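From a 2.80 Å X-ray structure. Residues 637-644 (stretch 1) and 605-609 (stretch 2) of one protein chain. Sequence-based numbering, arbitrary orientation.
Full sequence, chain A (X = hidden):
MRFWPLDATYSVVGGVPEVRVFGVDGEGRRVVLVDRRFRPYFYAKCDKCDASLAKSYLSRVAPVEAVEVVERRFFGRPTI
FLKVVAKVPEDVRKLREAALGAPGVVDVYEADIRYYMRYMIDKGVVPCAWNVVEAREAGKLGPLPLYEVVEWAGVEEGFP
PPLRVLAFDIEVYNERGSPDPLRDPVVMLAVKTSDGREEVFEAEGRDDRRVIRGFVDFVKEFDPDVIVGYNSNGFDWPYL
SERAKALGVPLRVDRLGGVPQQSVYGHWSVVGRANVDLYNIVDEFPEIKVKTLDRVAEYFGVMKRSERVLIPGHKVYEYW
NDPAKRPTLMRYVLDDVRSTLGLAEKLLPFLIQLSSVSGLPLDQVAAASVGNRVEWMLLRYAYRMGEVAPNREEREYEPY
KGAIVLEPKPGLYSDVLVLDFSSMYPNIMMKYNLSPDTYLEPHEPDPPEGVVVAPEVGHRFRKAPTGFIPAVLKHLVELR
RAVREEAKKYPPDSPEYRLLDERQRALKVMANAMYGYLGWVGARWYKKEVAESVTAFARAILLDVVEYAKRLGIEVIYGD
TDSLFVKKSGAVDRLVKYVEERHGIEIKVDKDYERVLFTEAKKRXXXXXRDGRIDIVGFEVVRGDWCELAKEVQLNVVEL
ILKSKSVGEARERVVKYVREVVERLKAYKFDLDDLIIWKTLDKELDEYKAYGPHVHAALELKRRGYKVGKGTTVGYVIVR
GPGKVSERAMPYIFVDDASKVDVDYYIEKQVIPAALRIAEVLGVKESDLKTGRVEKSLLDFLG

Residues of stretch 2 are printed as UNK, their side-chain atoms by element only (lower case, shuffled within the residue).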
# COMPACT_ATOMS: atom_id res chain seq x y z
N VAL A 637 26.70 -10.35 -5.87
CA VAL A 637 27.50 -10.44 -4.64
C VAL A 637 26.67 -11.05 -3.52
O VAL A 637 27.10 -11.99 -2.85
CB VAL A 637 28.07 -9.06 -4.25
CG1 VAL A 637 28.43 -9.04 -2.77
CG2 VAL A 637 29.29 -8.74 -5.09
N VAL A 638 25.48 -10.50 -3.29
CA VAL A 638 24.57 -11.10 -2.31
C VAL A 638 24.23 -12.53 -2.71
O VAL A 638 24.24 -13.44 -1.87
CB VAL A 638 23.30 -10.23 -2.17
CG1 VAL A 638 22.22 -10.99 -1.42
CG2 VAL A 638 23.63 -8.92 -1.46
N GLU A 639 23.95 -12.75 -4.00
CA GLU A 639 23.61 -14.09 -4.46
C GLU A 639 24.80 -15.04 -4.41
O GLU A 639 24.63 -16.24 -4.19
CB GLU A 639 23.03 -14.02 -5.87
CG GLU A 639 22.38 -15.31 -6.34
CD GLU A 639 21.40 -15.09 -7.48
OE1 GLU A 639 21.18 -13.92 -7.85
OE2 GLU A 639 20.86 -16.08 -8.00
N LEU A 640 26.02 -14.52 -4.61
CA LEU A 640 27.20 -15.37 -4.48
C LEU A 640 27.45 -15.77 -3.04
O LEU A 640 27.79 -16.92 -2.75
CB LEU A 640 28.43 -14.66 -5.06
CG LEU A 640 28.57 -14.58 -6.58
CD1 LEU A 640 29.65 -13.58 -6.95
CD2 LEU A 640 28.88 -15.95 -7.16
N ILE A 641 27.28 -14.82 -2.11
CA ILE A 641 27.50 -15.12 -0.69
C ILE A 641 26.44 -16.08 -0.17
O ILE A 641 26.75 -17.01 0.58
CB ILE A 641 27.52 -13.81 0.12
CG1 ILE A 641 28.74 -12.97 -0.27
CG2 ILE A 641 27.54 -14.10 1.61
CD1 ILE A 641 28.64 -11.52 0.11
N LEU A 642 25.18 -15.89 -0.58
CA LEU A 642 24.10 -16.74 -0.08
C LEU A 642 24.17 -18.15 -0.63
O LEU A 642 23.65 -19.08 0.02
CB LEU A 642 22.74 -16.12 -0.42
CG LEU A 642 22.33 -14.87 0.37
CD1 LEU A 642 21.06 -14.27 -0.21
CD2 LEU A 642 22.16 -15.21 1.84
N LYS A 643 24.79 -18.35 -1.79
CA LYS A 643 24.90 -19.68 -2.38
C LYS A 643 26.22 -20.37 -2.06
O LYS A 643 26.40 -21.53 -2.45
CB LYS A 643 24.72 -19.59 -3.90
CG LYS A 643 23.31 -19.20 -4.33
CD LYS A 643 23.13 -19.28 -5.84
CE LYS A 643 21.74 -18.82 -6.23
NZ LYS A 643 21.61 -18.62 -7.70
N SER A 644 27.13 -19.69 -1.36
CA SER A 644 28.39 -20.30 -0.95
C SER A 644 28.23 -20.95 0.42
O SER A 644 27.68 -20.34 1.35
CB SER A 644 29.50 -19.25 -0.91
OG SER A 644 29.29 -18.31 0.13
N UNK A 605 19.08 -7.83 6.37
CA UNK A 605 19.55 -9.14 5.97
C UNK A 605 19.05 -9.48 4.58
O UNK A 605 18.09 -8.89 4.07
c UNK A 605 15.38 -10.02 7.70
c UNK A 605 17.11 -11.55 6.19
o UNK A 605 13.54 -11.32 6.91
c UNK A 605 14.89 -11.05 6.92
c UNK A 605 19.11 -10.22 6.97
c UNK A 605 15.75 -11.82 6.17
c UNK A 605 16.74 -9.75 7.71
c UNK A 605 17.62 -10.51 6.95
N UNK A 606 19.72 -10.45 3.97
CA UNK A 606 19.26 -11.12 2.77
C UNK A 606 19.07 -12.60 3.06
O UNK A 606 19.77 -13.17 3.90
c UNK A 606 20.24 -10.92 1.61
N UNK A 607 18.12 -13.22 2.37
CA UNK A 607 17.81 -14.61 2.63
C UNK A 607 17.50 -15.41 1.38
O UNK A 607 16.85 -14.90 0.46
N UNK A 608 17.96 -16.65 1.35
CA UNK A 608 17.80 -17.53 0.19
C UNK A 608 16.73 -18.56 0.52
O UNK A 608 16.92 -19.41 1.40
c UNK A 608 18.64 -18.66 -2.59
c UNK A 608 20.50 -19.87 -1.43
c UNK A 608 19.12 -19.26 -1.27
c UNK A 608 19.13 -18.20 -0.17
N UNK A 609 15.61 -18.49 -0.19
CA UNK A 609 14.52 -19.43 0.01
C UNK A 609 14.81 -20.76 -0.67
O UNK A 609 15.68 -20.86 -1.55
c UNK A 609 12.22 -17.89 1.58
c UNK A 609 12.70 -17.58 0.18
c UNK A 609 13.20 -18.85 -0.51
c UNK A 609 11.58 -16.94 -0.64

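Position 605 carries eight side-chain atoms beyond CA, seven carbons and one oxygen. One carbon leads to a six-membered carbon ring, and the oxygen sits on the ring carbon farthest from the backbone. Nothing here touches stretch 1; the side chain is out of its reach. A ring with a para oxygen is a phenol, so this is Tyr605.

Position 606 has a single side-chain carbon, CB, and no other atom. Its CA-to-CB bond points toward the helix. CB of 606 lies 3.6 Å from CG1 of Val638 and 3.9 Å from CD1 of Leu642. One carbon alone makes it Ala606. Its backbone takes part too, with O of Ala606 3.8 Å from CD2 of Leu642.

Position 607 has backbone atoms and no side chain. N of 607 lies 4.0 Å from CD1 of Leu642, a contact of main chain with side chain. With no CB, the residue is Gly607. A CB at this position would point away from the helix, with nothing of stretch 1 within 5.5 Å.

Position 608 has four side-chain carbons, forked at the second. Its CA-to-CB bond points toward the helix, and CB of 608 is 4.2 Å from CB of Leu642. A fork at the second carbon, with carbon only, is leucine: Leu608. Chi1 is t and chi2 is p. CD2 of Leu608 lies 3.6 Å from O of Leu642 and 4.1 Å from CG of Lys643, so it packs against the helix backbone and the aliphatic part of the lysine.

Position 609 also has four carbons forked at the second. It does not reach stretch 1. The same pattern gives Leu609, here with chi1 m and chi2 t.

The contact is a helix packed on a strand, with axes 8.7 Å apart at closest approach and 60° between their directions. The alternation of the strand sends Ala606 and Leu608 toward the helix. One helical turn separates Val638 and Leu642, so both point back at the strand. Leu642 reaches three consecutive strand residues. No hydrogen bond crosses between the stretches, and the packing is mainly apolar. Side-chain hydrogen bonds form within stretch 1 instead. NZ of Lys643 donates to OE2 of Glu639 at 2.7 Å in a salt bridge, and OG of Ser644 donates to O of Ile641 at 2.9 Å.

Stretch 2 (605-609) YAGLL
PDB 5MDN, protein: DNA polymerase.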